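Local coordinates for functional macrophage inflammatory protein 1-alpha homolog (Human herpesvirus 8, PDB 1ZXT), which probably acts as a viral CC chemokine, binding CC chemokine receptors in the manner of host chemokines, at residues N9-F15 / T31-K37. Numbering follows the deposited sequence.
Sequences NSCCYGF and TSPACPK
This contact holds the CC motif of a chemokine, the adjacent pair C11 and C12, and one of the two disulfides that tie the N-terminal region to the fold. N9-F15 is irregular and largely extended, and comes before strand 25-30. G14 breaks the run with positive phi (105°), where a CB would be jammed against Y13 O. T31-K37 lies in the loop between that strand and strand 40-44. The CA atoms of C11 and C35 lie 5.5 Å apart, the closest CA pair. Their SG atoms are bonded at 2.0 Å, with chi1 m on both residues and chi3 -86°. C12, also chi1 m, is buried. Its SG is bonded to C51 of strand 49-52 and lies 3.8 Å from T31 CG2; its side chain touches I41 of strand 40-44.

S32 to C35 form a type I turn, closed by C35 N to S32 O at 3.1 Å. S32, chi1 t, also makes an ST turn: its OG accepts from A34 N at 3.0 Å. One weak direct backbone hydrogen bond, S32 N to S10 O at 3.4 Å, crosses between the segments. Beyond it, two waters fill the gap. Water 1 accepts from C12 N (2.8 Å), donates to K37 O (2.8 Å) and meets T31 OG1 (2.9 Å). Water 2 donates to C12 O (2.7 Å) and K37 O (2.8 Å). Y13 CE1 touches P36 CG at 4.3 Å, and K37 CD meets the edge of the F15 ring at CE2, also 4.3 Å. N9 ND2 lies 3.5 Å from A34 CB.

The disulfide is the one covalent tie between the segments, so their pairing probably depends chiefly on its staying oxidised.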
loop_
_atom_site.group_PDB
_atom_site.type_symbol
_atom_site.label_atom_id
_atom_site.label_comp_id
_atom_site.label_asym_id
_atom_site.label_seq_id
_atom_site.Cartn_x
_atom_site.Cartn_y
_atom_site.Cartn_z
ATOM N N ASN A 9 0.833 -13.465 6.784
ATOM C CA ASN A 9 1.362 -12.306 6.096
ATOM C C ASN A 9 0.317 -11.638 5.242
ATOM O O ASN A 9 -0.518 -12.304 4.620
ATOM C CB ASN A 9 2.543 -12.720 5.228
ATOM C CG ASN A 9 3.704 -13.257 6.027
ATOM O OD1 ASN A 9 4.116 -12.653 6.952
ATOM N ND2 ASN A 9 4.171 -14.406 5.720
ATOM N N SER A 10 0.273 -10.304 5.290
ATOM C CA SER A 10 -0.682 -9.536 4.505
ATOM C C SER A 10 -0.020 -9.192 3.121
ATOM O O SER A 10 1.068 -8.616 3.089
ATOM C CB SER A 10 -1.059 -8.272 5.261
ATOM O OG SER A 10 -2.026 -7.555 4.525
ATOM N N CYS A 11 -0.655 -9.618 2.031
ATOM C CA CYS A 11 -0.100 -9.479 0.694
ATOM C C CYS A 11 -1.185 -9.020 -0.222
ATOM O O CYS A 11 -2.380 -9.250 0.004
ATOM C CB CYS A 11 0.362 -10.813 0.197
ATOM S SG CYS A 11 1.716 -11.473 1.192
ATOM N N CYS A 12 -0.781 -8.317 -1.247
ATOM C CA CYS A 12 -1.677 -7.986 -2.327
ATOM C C CYS A 12 -1.675 -9.020 -3.421
ATOM O O CYS A 12 -0.609 -9.312 -4.015
ATOM C CB CYS A 12 -1.276 -6.661 -2.939
ATOM S SG CYS A 12 -1.489 -5.311 -1.785
ATOM N N TYR A 13 -2.869 -9.542 -3.738
ATOM C CA TYR A 13 -3.065 -10.427 -4.911
ATOM C C TYR A 13 -3.987 -9.627 -5.833
ATOM O O TYR A 13 -5.226 -9.610 -5.666
ATOM C CB TYR A 13 -3.700 -11.799 -4.532
ATOM C CG TYR A 13 -2.918 -12.469 -3.406
ATOM C CD1 TYR A 13 -1.776 -13.188 -3.666
ATOM C CD2 TYR A 13 -3.269 -12.235 -2.092
ATOM C CE1 TYR A 13 -1.058 -13.775 -2.649
ATOM C CE2 TYR A 13 -2.581 -12.792 -1.052
ATOM C CZ TYR A 13 -1.443 -13.541 -1.280
ATOM O OH TYR A 13 -0.665 -14.105 -0.211
ATOM N N GLY A 14 -3.379 -8.888 -6.724
ATOM C CA GLY A 14 -4.072 -7.906 -7.519
ATOM C C GLY A 14 -3.772 -6.501 -7.046
ATOM O O GLY A 14 -3.789 -6.184 -5.851
ATOM N N PHE A 15 -3.479 -5.642 -7.987
ATOM C CA PHE A 15 -3.329 -4.232 -7.643
ATOM C C PHE A 15 -4.345 -3.374 -8.326
ATOM O O PHE A 15 -4.775 -3.651 -9.451
ATOM C CB PHE A 15 -1.963 -3.735 -8.025
ATOM C CG PHE A 15 -0.835 -4.448 -7.394
ATOM C CD1 PHE A 15 -0.491 -4.221 -6.102
ATOM C CD2 PHE A 15 -0.083 -5.348 -8.103
ATOM C CE1 PHE A 15 0.564 -4.856 -5.506
ATOM C CE2 PHE A 15 1.017 -5.999 -7.487
ATOM C CZ PHE A 15 1.322 -5.739 -6.193
ATOM N N THR A 31 3.517 -3.973 2.094
ATOM C CA THR A 31 3.066 -5.219 2.508
ATOM C C THR A 31 4.332 -6.035 2.954
ATOM O O THR A 31 5.445 -5.544 2.898
ATOM C CB THR A 31 2.294 -5.960 1.382
ATOM O OG1 THR A 31 3.040 -5.935 0.152
ATOM C CG2 THR A 31 1.034 -5.299 1.077
ATOM N N SER A 32 4.123 -7.255 3.438
ATOM C CA SER A 32 5.201 -8.081 3.940
ATOM C C SER A 32 6.269 -8.422 2.892
ATOM O O SER A 32 5.946 -8.731 1.711
ATOM C CB SER A 32 4.584 -9.389 4.419
ATOM O OG SER A 32 5.638 -10.243 4.822
ATOM N N PRO A 33 7.543 -8.498 3.294
ATOM C CA PRO A 33 8.618 -8.934 2.347
ATOM C C PRO A 33 8.416 -10.365 1.939
ATOM O O PRO A 33 9.060 -10.830 1.014
ATOM C CB PRO A 33 9.880 -8.849 3.214
ATOM C CG PRO A 33 9.506 -7.892 4.305
ATOM C CD PRO A 33 8.076 -8.167 4.612
ATOM N N ALA A 34 7.578 -11.092 2.653
ATOM C CA ALA A 34 7.280 -12.571 2.349
ATOM C C ALA A 34 6.353 -12.736 1.129
ATOM O O ALA A 34 6.231 -13.843 0.505
ATOM C CB ALA A 34 6.635 -13.206 3.513
ATOM N N CYS A 35 5.744 -11.635 0.722
ATOM C CA CYS A 35 4.781 -11.687 -0.385
ATOM C C CYS A 35 5.443 -11.935 -1.734
ATOM O O CYS A 35 6.539 -11.439 -1.988
ATOM C CB CYS A 35 4.007 -10.349 -0.410
ATOM S SG CYS A 35 3.091 -9.986 1.102
ATOM N N PRO A 36 4.788 -12.673 -2.652
ATOM C CA PRO A 36 5.394 -12.949 -3.966
ATOM C C PRO A 36 5.585 -11.742 -4.811
ATOM O O PRO A 36 6.618 -11.618 -5.407
ATOM C CB PRO A 36 4.427 -13.974 -4.586
ATOM C CG PRO A 36 3.096 -13.543 -3.909
ATOM C CD PRO A 36 3.490 -13.363 -2.492
ATOM N N LYS A 37 4.659 -10.778 -4.838
ATOM C CA LYS A 37 4.864 -9.545 -5.526
ATOM C C LYS A 37 4.865 -8.430 -4.492
ATOM O O LYS A 37 3.886 -8.279 -3.698
ATOM C CB LYS A 37 3.732 -9.292 -6.502
ATOM C CG LYS A 37 3.702 -10.171 -7.587
ATOM C CD LYS A 37 2.797 -9.672 -8.717
ATOM C CE LYS A 37 2.511 -10.757 -9.684
ATOM N NZ LYS A 37 1.672 -10.247 -10.795
HETATM O O HOH W 1 1.821 -7.513 -1.931
HETATM O O HOH W 2 1.865 -10.185 -3.304
#